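Local atomic coordinates of phospho-2-dehydro-3-deoxyheptonate aldolase (Francisella tularensis, PDB entry 3TQK), a protein that probably catalyses the condensation of phosphoenolpyruvate with D-erythrose 4-phosphate to DAHP, the first step of chorismate biosynthesis, and binds a manganese ion. Residues 55-60 with 299-304; 87-92 with 295-300; 68-73 with 133-138; 102-107 with 120-125; 181-186 with 229-234. All coordinates share one frame; numbering follows the deposited sequence.

Interaction 1: residues 55-60 with 299-304; sequences VGPCSI and ESNLVA. With MN (manganese (II) ion), chain B.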
# COMPACT_ATOMS: atom_id res chain seq x y z
N VAL A 55 14.34 -9.76 -17.08
CA VAL A 55 13.64 -10.38 -18.17
C VAL A 55 13.09 -11.72 -17.72
O VAL A 55 13.79 -12.51 -17.10
CB VAL A 55 14.57 -10.56 -19.40
CG1 VAL A 55 15.76 -11.43 -19.06
CG2 VAL A 55 13.81 -11.14 -20.57
N GLY A 56 11.83 -11.97 -18.04
CA GLY A 56 11.23 -13.25 -17.73
C GLY A 56 9.73 -13.20 -17.85
O GLY A 56 9.19 -12.22 -18.36
N PRO A 57 9.06 -14.27 -17.40
CA PRO A 57 7.60 -14.39 -17.45
C PRO A 57 6.89 -13.30 -16.65
O PRO A 57 7.44 -12.81 -15.66
CB PRO A 57 7.35 -15.75 -16.82
CG PRO A 57 8.60 -16.51 -17.05
CD PRO A 57 9.69 -15.52 -16.93
N CYS A 58 5.68 -12.94 -17.08
CA CYS A 58 4.88 -11.97 -16.34
C CYS A 58 4.78 -12.41 -14.88
O CYS A 58 5.11 -11.64 -13.97
CB CYS A 58 3.47 -11.82 -16.95
SG CYS A 58 2.33 -10.82 -15.93
N SER A 59 4.36 -13.66 -14.68
CA SER A 59 4.27 -14.25 -13.35
C SER A 59 4.52 -15.75 -13.48
O SER A 59 4.20 -16.35 -14.50
CB SER A 59 2.87 -14.03 -12.78
OG SER A 59 1.91 -14.71 -13.59
N ILE A 60 5.10 -16.36 -12.44
CA ILE A 60 5.36 -17.79 -12.47
C ILE A 60 4.07 -18.54 -12.09
O ILE A 60 3.37 -18.17 -11.14
CB ILE A 60 6.51 -18.19 -11.52
CG1 ILE A 60 7.82 -17.46 -11.90
CG2 ILE A 60 6.70 -19.72 -11.49
CD1 ILE A 60 8.46 -17.88 -13.22
N GLU A 299 8.95 -8.55 -20.57
CA GLU A 299 8.11 -9.68 -20.19
C GLU A 299 8.21 -10.73 -21.29
O GLU A 299 7.83 -10.49 -22.44
CB GLU A 299 6.65 -9.25 -19.92
CG GLU A 299 6.46 -8.67 -18.50
CD GLU A 299 5.01 -8.35 -18.14
OE1 GLU A 299 4.27 -7.77 -18.97
OE2 GLU A 299 4.61 -8.68 -16.99
N SER A 300 8.78 -11.88 -20.94
CA SER A 300 9.23 -12.87 -21.90
C SER A 300 8.92 -14.28 -21.41
O SER A 300 8.96 -14.55 -20.21
CB SER A 300 10.74 -12.71 -22.11
OG SER A 300 11.32 -13.84 -22.75
N ASN A 301 8.63 -15.19 -22.34
CA ASN A 301 8.36 -16.60 -21.98
C ASN A 301 8.76 -17.52 -23.13
O ASN A 301 9.33 -17.08 -24.12
CB ASN A 301 6.88 -16.79 -21.59
CG ASN A 301 6.68 -17.76 -20.41
OD1 ASN A 301 7.38 -18.77 -20.27
ND2 ASN A 301 5.71 -17.45 -19.56
N LEU A 302 8.46 -18.81 -22.99
CA LEU A 302 8.80 -19.81 -23.99
C LEU A 302 7.91 -19.69 -25.22
O LEU A 302 8.40 -19.68 -26.35
CB LEU A 302 8.68 -21.22 -23.40
CG LEU A 302 9.66 -21.53 -22.26
CD1 LEU A 302 9.26 -22.81 -21.52
CD2 LEU A 302 11.09 -21.63 -22.80
N VAL A 303 6.60 -19.61 -25.00
CA VAL A 303 5.62 -19.40 -26.08
C VAL A 303 5.05 -17.98 -25.94
O VAL A 303 4.85 -17.49 -24.83
CB VAL A 303 4.48 -20.45 -26.02
CG1 VAL A 303 3.43 -20.20 -27.12
CG2 VAL A 303 5.05 -21.86 -26.12
N ALA A 304 4.81 -17.33 -27.08
CA ALA A 304 4.35 -15.93 -27.09
C ALA A 304 2.89 -15.79 -26.65
O ALA A 304 2.10 -16.74 -26.71
CB ALA A 304 4.55 -15.31 -28.49
MN MN B . 2.91 -8.31 -15.95
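G56 and E299 form a parallel bridge pair where the (beta/alpha)8, or TIM, barrel closes, strand 51-56 meeting strand 293-299; the touching parts, 55-58 and 299-301, run at 85° to each other. The bridge is continued by S300 N, which donates to G56 O over 2.6 Å in an almost straight bond (174°). E299 CA adds a CA-H...O contact of 3.3 Å to the same G56 O. Glycine suits this corner, because at its backbone angles a CB would be jammed against the preceding carbonyl oxygen.

Side chains pack on around the corner. V55 CG2 rests against S300 CB at 3.8 Å, while S300 OG is taken up by Y69 and T330. The P57 ring and the N301 side chain cross at about a right angle, P57 CB lying 3.6 Å from N301 ND2. One residue further on, C58 carries its SG anti to the backbone N (chi1 171°), which sends the sulphur to the manganese. E299 arrives from the other strand, its chain extended beyond CG, and binds with OE2 while OE1 is held by S265 OG. H266 and D322 are the other residues of the metal site. Manganese sits 2.6 Å from C58 SG and 2.0 Å from E299 OE2, drawing the sulphur and this carboxylate oxygen to within 3.3 Å of each other.

Interaction 2: residues 87-92 with 295-300; sequences IMRVYF and GVMIES. With MN (manganese (II) ion), chain B.
R89 reaches across the barrel interior with its guanidinium sandwiched between two residues. On one side E299 lies over the group: its CG is centred over the plane, and its OE2, the oxygen on the manganese, is 3.4 Å from R89 NH2. The carboxylate and guanidinium planes stand 77° apart, so the two charged groups do not meet edge to edge. Against the opposite face lies Y91, with R89 CZ 3.7 Å above the centre of the phenol ring. M297, a selenomethionine, comes in at the rim: its chain bends at chi3 (61°), and its CE lands 3.4 Å from R89 NH1, near the guanidinium plane, and 3.7 Å from Y91 OH. A water 2.8 Å from I298 O and 3.3 Å from R89 NH1 links the strands by weak bonds.

What positions the arginine comes from the strand 51-56 side, where P57 O accepts from NE and C58 O from NH2. The extended chain of R89 thus ends in a group gripped at its edge and covered on both faces. A positive charge held so close to the metal, with an acetate bound about 3 Å from the R89 side chain, is consistent with a pocket that accepts anions.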
# COMPACT_ATOMS: atom_id res chain seq x y z
N ILE A 87 19.13 -10.38 -15.40
CA ILE A 87 18.52 -10.79 -14.14
C ILE A 87 17.18 -11.40 -14.47
O ILE A 87 16.37 -10.79 -15.16
CB ILE A 87 18.28 -9.59 -13.21
CG1 ILE A 87 19.60 -8.89 -12.89
CG2 ILE A 87 17.59 -10.07 -11.92
CD1 ILE A 87 19.44 -7.66 -12.03
N MSE A 88 16.95 -12.62 -14.02
CA MSE A 88 15.70 -13.27 -14.36
C MSE A 88 14.54 -12.85 -13.48
O MSE A 88 14.63 -12.87 -12.26
CB MSE A 88 15.76 -14.77 -14.28
CG MSE A 88 14.36 -15.33 -14.59
SE MSE A 88 14.46 -17.06 -15.13
CE MSE A 88 12.58 -17.66 -15.02
N ARG A 89 13.44 -12.55 -14.15
CA ARG A 89 12.21 -12.11 -13.52
C ARG A 89 11.47 -13.32 -12.96
O ARG A 89 11.07 -14.22 -13.72
CB ARG A 89 11.39 -11.39 -14.58
CG ARG A 89 10.12 -10.75 -14.12
CD ARG A 89 9.25 -10.38 -15.34
NE ARG A 89 7.89 -10.18 -14.87
CZ ARG A 89 7.40 -9.03 -14.42
NH1 ARG A 89 8.14 -7.94 -14.42
NH2 ARG A 89 6.15 -8.98 -13.97
N VAL A 90 11.32 -13.36 -11.65
CA VAL A 90 10.64 -14.47 -10.99
C VAL A 90 9.54 -13.90 -10.09
O VAL A 90 9.73 -13.76 -8.88
CB VAL A 90 11.63 -15.33 -10.16
CG1 VAL A 90 11.02 -16.68 -9.83
CG2 VAL A 90 12.95 -15.53 -10.91
N TYR A 91 8.40 -13.57 -10.71
CA TYR A 91 7.31 -12.89 -10.00
C TYR A 91 6.24 -13.86 -9.54
O TYR A 91 5.85 -14.77 -10.26
CB TYR A 91 6.69 -11.81 -10.88
CG TYR A 91 7.44 -10.50 -10.81
CD1 TYR A 91 8.83 -10.45 -10.96
CD2 TYR A 91 6.78 -9.30 -10.58
CE1 TYR A 91 9.52 -9.26 -10.90
CE2 TYR A 91 7.48 -8.09 -10.52
CZ TYR A 91 8.85 -8.09 -10.68
OH TYR A 91 9.56 -6.90 -10.63
N PHE A 92 5.74 -13.65 -8.32
CA PHE A 92 4.82 -14.62 -7.72
C PHE A 92 3.44 -14.04 -7.42
O PHE A 92 2.66 -14.62 -6.67
CB PHE A 92 5.44 -15.18 -6.44
CG PHE A 92 6.69 -15.98 -6.66
CD1 PHE A 92 6.65 -17.13 -7.44
CD2 PHE A 92 7.90 -15.58 -6.12
CE1 PHE A 92 7.80 -17.88 -7.65
CE2 PHE A 92 9.04 -16.33 -6.32
CZ PHE A 92 8.99 -17.48 -7.10
N GLY A 295 18.76 0.51 -17.20
CA GLY A 295 18.09 -0.79 -17.24
C GLY A 295 16.73 -0.79 -17.93
O GLY A 295 16.12 0.27 -18.13
N VAL A 296 16.29 -1.98 -18.33
CA VAL A 296 14.96 -2.19 -18.87
C VAL A 296 14.33 -3.45 -18.26
O VAL A 296 15.03 -4.27 -17.66
CB VAL A 296 14.99 -2.31 -20.41
CG1 VAL A 296 15.51 -1.01 -21.02
CG2 VAL A 296 15.84 -3.50 -20.86
N MSE A 297 13.01 -3.55 -18.39
CA MSE A 297 12.29 -4.78 -18.06
C MSE A 297 11.61 -5.29 -19.31
O MSE A 297 11.06 -4.51 -20.07
CB MSE A 297 11.23 -4.55 -17.00
CG MSE A 297 11.65 -3.65 -15.86
SE MSE A 297 10.39 -3.78 -14.36
CE MSE A 297 10.62 -5.69 -13.96
N ILE A 298 11.67 -6.60 -19.51
CA ILE A 298 11.01 -7.25 -20.63
C ILE A 298 10.19 -8.41 -20.09
O ILE A 298 10.66 -9.16 -19.24
CB ILE A 298 12.03 -7.84 -21.60
CG1 ILE A 298 12.92 -6.75 -22.19
CG2 ILE A 298 11.33 -8.64 -22.71
CD1 ILE A 298 14.14 -7.30 -22.89
N GLU A 299 8.95 -8.55 -20.57
CA GLU A 299 8.11 -9.68 -20.19
C GLU A 299 8.21 -10.73 -21.29
O GLU A 299 7.83 -10.49 -22.44
CB GLU A 299 6.65 -9.25 -19.92
CG GLU A 299 6.46 -8.67 -18.50
CD GLU A 299 5.01 -8.35 -18.14
OE1 GLU A 299 4.27 -7.77 -18.97
OE2 GLU A 299 4.61 -8.68 -16.99
N SER A 300 8.78 -11.88 -20.94
CA SER A 300 9.23 -12.87 -21.90
C SER A 300 8.92 -14.28 -21.41
O SER A 300 8.96 -14.55 -20.21
CB SER A 300 10.74 -12.71 -22.11
OG SER A 300 11.32 -13.84 -22.75
MN MN B . 2.91 -8.31 -15.95
O HOH W 1 9.95 -7.57 -17.11

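Interaction 3: residues 68-73 with 133-138; sequences EYATKL and MGLPCA
M133, a selenomethionine, touches A70 just as the chain comes off helix 116-132. Its side chain leaves with CG anti to the carbonyl carbon and then bends at chi3 (43°), which lays CE against the flank of helix 63-80 that faces helix 116-132: 3.7 Å from A70 CB and likewise 3.7 Å from T71 N. T71 turns its hydroxyl back to I67 O in its own helix. G134 follows with positive phi and closes helix 116-132 in a Schellman motif, the reversal that sends the chain back toward the barrel. L135 makes the larger part of the contact. One of its methyls, CD1, presses on A70, 3.5 Å from A70 CB, which is tighter than usual van der Waals spacing, and 3.4 Å from A70 O. The other, CD2, meets L73 CD2 at 4.1 Å, the two leucine side chains slanting past each other. L135 therefore bridges two positions of helix 63-80 three residues apart, and the small A70 is what lets it come so near the helix backbone. From P136 onward the chain turns inward: P136 and A138 join M88 of strand 84-89 through backbone bonds, C137 packs on L127 and L130, and the strand proper begins.

Beneath the contact, M88 and I86 fill in between helix and barrel, touching A70 and L73. This is packing in the outer layer of a TIM barrel, where a helix lying on the outside packs against the short alpha-to-beta turn that leads from the next helix into strand 137-140.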
# COMPACT_ATOMS: atom_id res chain seq x y z
N GLU A 68 13.13 -24.58 -17.34
CA GLU A 68 13.48 -24.67 -18.75
C GLU A 68 13.78 -23.30 -19.37
O GLU A 68 14.76 -23.16 -20.10
CB GLU A 68 12.40 -25.37 -19.57
CG GLU A 68 12.86 -25.69 -21.00
CD GLU A 68 11.78 -26.37 -21.82
OE1 GLU A 68 11.73 -26.11 -23.04
OE2 GLU A 68 10.98 -27.14 -21.26
N TYR A 69 12.96 -22.30 -19.06
CA TYR A 69 13.21 -20.93 -19.52
C TYR A 69 14.58 -20.44 -19.04
O TYR A 69 15.34 -19.85 -19.81
CB TYR A 69 12.12 -19.97 -19.00
CG TYR A 69 12.28 -18.54 -19.49
CD1 TYR A 69 13.00 -17.62 -18.75
CD2 TYR A 69 11.73 -18.13 -20.69
CE1 TYR A 69 13.16 -16.32 -19.18
CE2 TYR A 69 11.88 -16.83 -21.14
CZ TYR A 69 12.60 -15.93 -20.38
OH TYR A 69 12.77 -14.64 -20.82
N ALA A 70 14.88 -20.71 -17.77
CA ALA A 70 16.11 -20.24 -17.14
C ALA A 70 17.33 -20.82 -17.82
O ALA A 70 18.33 -20.13 -18.00
CB ALA A 70 16.13 -20.59 -15.68
N THR A 71 17.25 -22.10 -18.18
CA THR A 71 18.32 -22.77 -18.90
C THR A 71 18.65 -22.04 -20.20
O THR A 71 19.81 -21.77 -20.50
CB THR A 71 17.93 -24.22 -19.22
OG1 THR A 71 17.48 -24.86 -18.02
CG2 THR A 71 19.12 -24.99 -19.83
N LYS A 72 17.61 -21.72 -20.97
CA LYS A 72 17.78 -20.98 -22.20
C LYS A 72 18.39 -19.60 -21.93
O LYS A 72 19.28 -19.17 -22.64
CB LYS A 72 16.45 -20.84 -22.96
CG LYS A 72 16.07 -22.08 -23.79
CD LYS A 72 14.70 -21.92 -24.47
CE LYS A 72 14.74 -22.32 -25.95
NZ LYS A 72 15.25 -23.70 -26.18
N LEU A 73 17.91 -18.93 -20.89
CA LEU A 73 18.43 -17.61 -20.55
C LEU A 73 19.91 -17.69 -20.15
O LEU A 73 20.73 -16.91 -20.62
CB LEU A 73 17.60 -16.97 -19.44
CG LEU A 73 17.79 -15.47 -19.22
CD1 LEU A 73 17.31 -14.66 -20.42
CD2 LEU A 73 17.09 -15.04 -17.96
N MSE A 133 21.92 -22.20 -10.38
CA MSE A 133 22.39 -22.28 -11.76
C MSE A 133 23.27 -21.09 -12.15
O MSE A 133 23.80 -21.04 -13.26
CB MSE A 133 21.20 -22.33 -12.73
CG MSE A 133 20.38 -23.60 -12.70
SE MSE A 133 18.67 -23.27 -13.58
CE MSE A 133 19.34 -22.26 -15.11
N GLY A 134 23.40 -20.12 -11.25
CA GLY A 134 24.21 -18.93 -11.50
C GLY A 134 23.44 -17.75 -12.08
O GLY A 134 24.05 -16.82 -12.59
N LEU A 135 22.10 -17.80 -12.00
CA LEU A 135 21.24 -16.74 -12.53
C LEU A 135 20.76 -15.84 -11.42
O LEU A 135 20.08 -16.29 -10.50
CB LEU A 135 19.98 -17.32 -13.21
CG LEU A 135 20.02 -17.60 -14.71
CD1 LEU A 135 18.76 -18.41 -15.12
CD2 LEU A 135 20.15 -16.33 -15.52
N PRO A 136 21.08 -14.54 -11.51
CA PRO A 136 20.47 -13.61 -10.56
C PRO A 136 18.98 -13.52 -10.81
O PRO A 136 18.54 -13.61 -11.97
CB PRO A 136 21.13 -12.27 -10.89
CG PRO A 136 22.17 -12.53 -11.91
CD PRO A 136 21.96 -13.88 -12.48
N CYS A 137 18.22 -13.29 -9.74
CA CYS A 137 16.77 -13.25 -9.78
C CYS A 137 16.15 -11.95 -9.25
O CYS A 137 16.68 -11.36 -8.30
CB CYS A 137 16.22 -14.42 -8.97
SG CYS A 137 16.55 -15.99 -9.71
N ALA A 138 15.02 -11.57 -9.84
CA ALA A 138 14.21 -10.41 -9.47
C ALA A 138 12.81 -10.84 -9.03
O ALA A 138 12.24 -11.77 -9.59
CB ALA A 138 14.09 -9.47 -10.67

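Interaction 4: residues 102-107 with 120-125; sequences KGFIND and LRLARN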
# COMPACT_ATOMS: atom_id res chain seq x y z
N LYS A 102 -4.49 -14.55 -7.69
CA LYS A 102 -3.50 -13.61 -7.14
C LYS A 102 -2.08 -13.98 -7.56
O LYS A 102 -1.19 -13.13 -7.52
CB LYS A 102 -3.55 -13.59 -5.60
CG LYS A 102 -4.25 -12.39 -4.96
CD LYS A 102 -5.70 -12.68 -4.53
CE LYS A 102 -6.00 -12.05 -3.16
NZ LYS A 102 -7.26 -12.49 -2.53
N GLY A 103 -1.85 -15.24 -7.90
CA GLY A 103 -0.50 -15.68 -8.20
C GLY A 103 -0.10 -16.97 -7.53
O GLY A 103 -0.90 -17.59 -6.84
N PHE A 104 1.15 -17.35 -7.73
CA PHE A 104 1.64 -18.68 -7.39
C PHE A 104 1.78 -18.88 -5.88
O PHE A 104 1.52 -19.97 -5.37
CB PHE A 104 2.99 -18.95 -8.08
CG PHE A 104 3.51 -20.34 -7.89
CD1 PHE A 104 4.56 -20.59 -7.02
CD2 PHE A 104 2.95 -21.41 -8.57
CE1 PHE A 104 5.06 -21.87 -6.83
CE2 PHE A 104 3.43 -22.71 -8.38
CZ PHE A 104 4.49 -22.93 -7.51
N ILE A 105 2.19 -17.86 -5.16
CA ILE A 105 2.24 -17.96 -3.70
C ILE A 105 0.85 -18.15 -3.10
O ILE A 105 0.65 -19.00 -2.24
CB ILE A 105 2.99 -16.76 -3.07
CG1 ILE A 105 4.50 -16.90 -3.34
CG2 ILE A 105 2.74 -16.67 -1.58
CD1 ILE A 105 5.33 -15.67 -2.93
N ASN A 106 -0.12 -17.36 -3.56
CA ASN A 106 -1.46 -17.39 -2.98
C ASN A 106 -2.20 -18.68 -3.31
O ASN A 106 -2.97 -19.17 -2.49
CB ASN A 106 -2.28 -16.18 -3.47
CG ASN A 106 -3.60 -16.01 -2.72
OD1 ASN A 106 -3.61 -15.62 -1.56
ND2 ASN A 106 -4.72 -16.29 -3.38
N ASP A 107 -1.96 -19.22 -4.50
CA ASP A 107 -2.72 -20.37 -4.96
C ASP A 107 -1.92 -21.13 -6.03
O ASP A 107 -2.27 -21.08 -7.21
CB ASP A 107 -4.06 -19.86 -5.50
CG ASP A 107 -5.00 -20.97 -5.91
OD1 ASP A 107 -4.98 -22.08 -5.33
OD2 ASP A 107 -5.79 -20.70 -6.82
N LEU A 120 4.77 -20.84 -0.88
CA LEU A 120 5.98 -20.24 -0.36
C LEU A 120 7.13 -21.22 -0.49
O LEU A 120 8.23 -20.82 -0.84
CB LEU A 120 5.82 -19.80 1.10
CG LEU A 120 5.02 -18.52 1.30
CD1 LEU A 120 4.54 -18.37 2.77
CD2 LEU A 120 5.86 -17.34 0.86
N ARG A 121 6.85 -22.48 -0.23
CA ARG A 121 7.86 -23.53 -0.30
C ARG A 121 8.40 -23.71 -1.71
O ARG A 121 9.61 -23.75 -1.92
CB ARG A 121 7.30 -24.84 0.21
CG ARG A 121 8.31 -25.96 0.30
CD ARG A 121 7.65 -27.23 0.82
NE ARG A 121 7.30 -27.12 2.23
CZ ARG A 121 8.15 -27.28 3.24
NH1 ARG A 121 9.43 -27.56 3.02
NH2 ARG A 121 7.72 -27.15 4.48
N LEU A 122 7.50 -23.81 -2.68
CA LEU A 122 7.92 -23.96 -4.08
C LEU A 122 8.57 -22.67 -4.64
O LEU A 122 9.46 -22.74 -5.49
CB LEU A 122 6.75 -24.42 -4.93
CG LEU A 122 6.17 -25.79 -4.55
CD1 LEU A 122 5.08 -26.22 -5.55
CD2 LEU A 122 7.24 -26.88 -4.47
N ALA A 123 8.15 -21.51 -4.14
CA ALA A 123 8.72 -20.24 -4.58
C ALA A 123 10.18 -20.17 -4.16
O ALA A 123 11.06 -19.87 -4.97
CB ALA A 123 7.93 -19.05 -4.00
N ARG A 124 10.43 -20.47 -2.89
CA ARG A 124 11.79 -20.47 -2.39
C ARG A 124 12.61 -21.51 -3.14
O ARG A 124 13.74 -21.23 -3.54
CB ARG A 124 11.86 -20.75 -0.90
CG ARG A 124 13.27 -20.61 -0.34
CD ARG A 124 13.38 -21.03 1.10
NE ARG A 124 14.79 -21.17 1.45
CZ ARG A 124 15.60 -20.15 1.68
NH1 ARG A 124 15.15 -18.89 1.64
NH2 ARG A 124 16.87 -20.38 1.94
N ASN A 125 12.05 -22.71 -3.32
CA ASN A 125 12.79 -23.79 -3.98
C ASN A 125 13.12 -23.43 -5.43
O ASN A 125 14.18 -23.78 -5.93
CB ASN A 125 12.04 -25.14 -3.91
CG ASN A 125 13.01 -26.34 -3.80
OD1 ASN A 125 14.11 -26.30 -4.32
ND2 ASN A 125 12.59 -27.39 -3.10
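F104 drives the edge of its ring into the side of helix 116-132, with L122 as the surface it strikes. With CG anti to the backbone N (chi1 -175°), the ring extends from the loop toward the helix. Its CE1 comes 3.6 Å from L122 CB, which lies in the plane of the ring, while CZ is 3.9 Å from L122 CD1. Ring and leucine side chain cross at about a right angle, so a thin rim, not a flat face, is wedged against the helix.

I105 is the second bump. It drops into the hollow between L120 and A123, one helical turn apart: CG2 leans on L120 CD2 at 4.0 Å, and CG1 faces A123 CB at 4.1 Å. The methyl of A123 forms the shallow floor of this hollow and L120 its wall. The two bumps project from a single helix-like turn, closed by D107 N donating to G103 O (3.0 Å), part of the long beta-to-alpha loop between strand 84-89 and helix 116-132. F92, just beyond that strand, packs on both I105 and A123. Across the contact carbon meets carbon, so dispersion and the hydrophobic effect, acting through matching shapes, hold this loop to the helix it leads into.

Interaction 5: residues 181-186 with 229-234; sequences GFKNAT and ILRGGA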
# COMPACT_ATOMS: atom_id res chain seq x y z
N GLY A 181 13.84 -1.16 -7.22
CA GLY A 181 13.20 -0.19 -8.08
C GLY A 181 11.76 0.06 -7.66
O GLY A 181 11.07 -0.87 -7.23
N PHE A 182 11.32 1.31 -7.78
CA PHE A 182 9.96 1.73 -7.43
C PHE A 182 9.25 2.19 -8.68
O PHE A 182 9.67 3.15 -9.34
CB PHE A 182 9.99 2.91 -6.46
CG PHE A 182 10.55 2.59 -5.10
CD1 PHE A 182 11.91 2.45 -4.90
CD2 PHE A 182 9.71 2.46 -4.00
CE1 PHE A 182 12.43 2.17 -3.63
CE2 PHE A 182 10.24 2.20 -2.72
CZ PHE A 182 11.59 2.05 -2.55
N LYS A 183 8.14 1.54 -9.00
CA LYS A 183 7.37 1.88 -10.19
C LYS A 183 6.63 3.20 -10.01
O LYS A 183 6.20 3.53 -8.91
CB LYS A 183 6.41 0.74 -10.52
CG LYS A 183 7.14 -0.52 -11.01
CD LYS A 183 6.26 -1.46 -11.81
CE LYS A 183 7.01 -2.02 -13.03
NZ LYS A 183 6.12 -2.82 -13.92
N ASN A 184 6.48 3.97 -11.08
CA ASN A 184 5.65 5.16 -11.00
C ASN A 184 4.21 4.73 -10.79
O ASN A 184 3.89 3.55 -10.91
CB ASN A 184 5.84 6.08 -12.21
CG ASN A 184 5.29 5.51 -13.49
OD1 ASN A 184 4.08 5.44 -13.69
ND2 ASN A 184 6.19 5.17 -14.41
N ALA A 185 3.36 5.68 -10.42
CA ALA A 185 1.98 5.38 -10.06
C ALA A 185 1.14 4.93 -11.26
O ALA A 185 1.47 5.23 -12.41
CB ALA A 185 1.34 6.60 -9.38
N THR A 186 0.04 4.23 -10.98
CA THR A 186 -0.83 3.72 -12.06
C THR A 186 -1.36 4.85 -12.94
O THR A 186 -1.61 4.64 -14.13
CB THR A 186 -1.99 2.85 -11.52
OG1 THR A 186 -2.84 3.64 -10.68
CG2 THR A 186 -1.46 1.65 -10.73
N ILE A 229 11.44 3.09 -11.65
CA ILE A 229 11.10 2.32 -12.83
C ILE A 229 9.99 3.08 -13.54
O ILE A 229 8.96 3.35 -12.93
CB ILE A 229 10.55 0.92 -12.49
CG1 ILE A 229 11.56 0.14 -11.65
CG2 ILE A 229 10.18 0.16 -13.78
CD1 ILE A 229 10.96 -1.03 -10.91
N LEU A 230 10.18 3.40 -14.81
CA LEU A 230 9.15 4.06 -15.62
C LEU A 230 8.36 2.99 -16.37
O LEU A 230 8.93 2.18 -17.08
CB LEU A 230 9.77 5.06 -16.59
CG LEU A 230 10.54 6.25 -15.99
CD1 LEU A 230 11.29 7.02 -17.08
CD2 LEU A 230 9.62 7.17 -15.19
N ARG A 231 7.04 3.00 -16.22
CA ARG A 231 6.18 1.91 -16.71
C ARG A 231 4.83 2.38 -17.25
O ARG A 231 3.89 1.60 -17.32
CB ARG A 231 5.95 0.87 -15.59
CG ARG A 231 5.53 1.44 -14.25
CD ARG A 231 4.06 1.89 -14.18
NE ARG A 231 3.14 0.76 -14.23
CZ ARG A 231 1.83 0.85 -14.48
NH1 ARG A 231 1.26 2.02 -14.72
NH2 ARG A 231 1.10 -0.25 -14.48
N GLY A 232 4.74 3.65 -17.63
CA GLY A 232 3.51 4.19 -18.18
C GLY A 232 2.41 4.39 -17.15
O GLY A 232 2.67 4.46 -15.95
N GLY A 233 1.18 4.48 -17.63
CA GLY A 233 0.01 4.74 -16.77
C GLY A 233 -1.02 5.57 -17.50
O GLY A 233 -0.89 5.78 -18.70
N ALA A 234 -2.04 6.05 -16.79
CA ALA A 234 -3.15 6.79 -17.41
C ALA A 234 -2.68 8.03 -18.18
O ALA A 234 -3.32 8.41 -19.16
CB ALA A 234 -4.18 7.18 -16.36
O HOH W 2 3.31 -2.36 -13.78
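Neighbouring strands 179-183 and 226-230 of the TIM barrel run parallel here, meeting at the bridge pair K183 and I229 and staying together as they leave the sheet. F182 O accepts from I229 N at 2.9 Å, and N184 N gives a longer bond of 3.2 Å to I229 O. Further on, where both chains are already loop, A234 N donates to T186 O over 3.0 Å. T186 OG1 turns instead to E165 of the second subunit.

On the barrel's inner face I229 pushes CD1 against G181, 3.5 Å from G181 C, a position where a CB would clash. K183 slants over I229, its CG 3.9 Å from I229 CD1, and then crosses R231 at about a right angle. R231 starts with CG between the backbone N and the carbonyl carbon (chi1 49°) and bends twice more, folding back so that NH1 donates to G232 O. K183 NZ makes a salt bridge to D263, which probably eases the closeness of the two positive side chains. The K183 side chain also comes within about 4 Å of that of the manganese ligand H266. One water joins K183 and R231, its oxygen 2.9 Å from K183 NZ and, at the guanidinium edge, 3.1 Å from R231 NH2.

Overall arrangement
From the N terminus, strand 51-56 opens interaction 1, which closes nearly the whole barrel when strand 293-299 arrives and brings two metal ligands together. Within that span, interaction 3 starts on helix 63-80 and closes at residues 133-138. Interaction 2 opens at 87-92, between the segments of interaction 3, and so crosses it; its second segment overlaps that of interaction 1 at E299 and S300. Interaction 4, a short loop from 102-107 to 120-125, lies within both 2 and 3. Interaction 5 joins strands 179-183 and 226-230 inside the spans of 1 and 2. Interactions 1, 2 and 5 line the barrel, M297 touching I229 and K183; Y69 ties interaction 3 to S300, and F92 links interaction 4 to interaction 2.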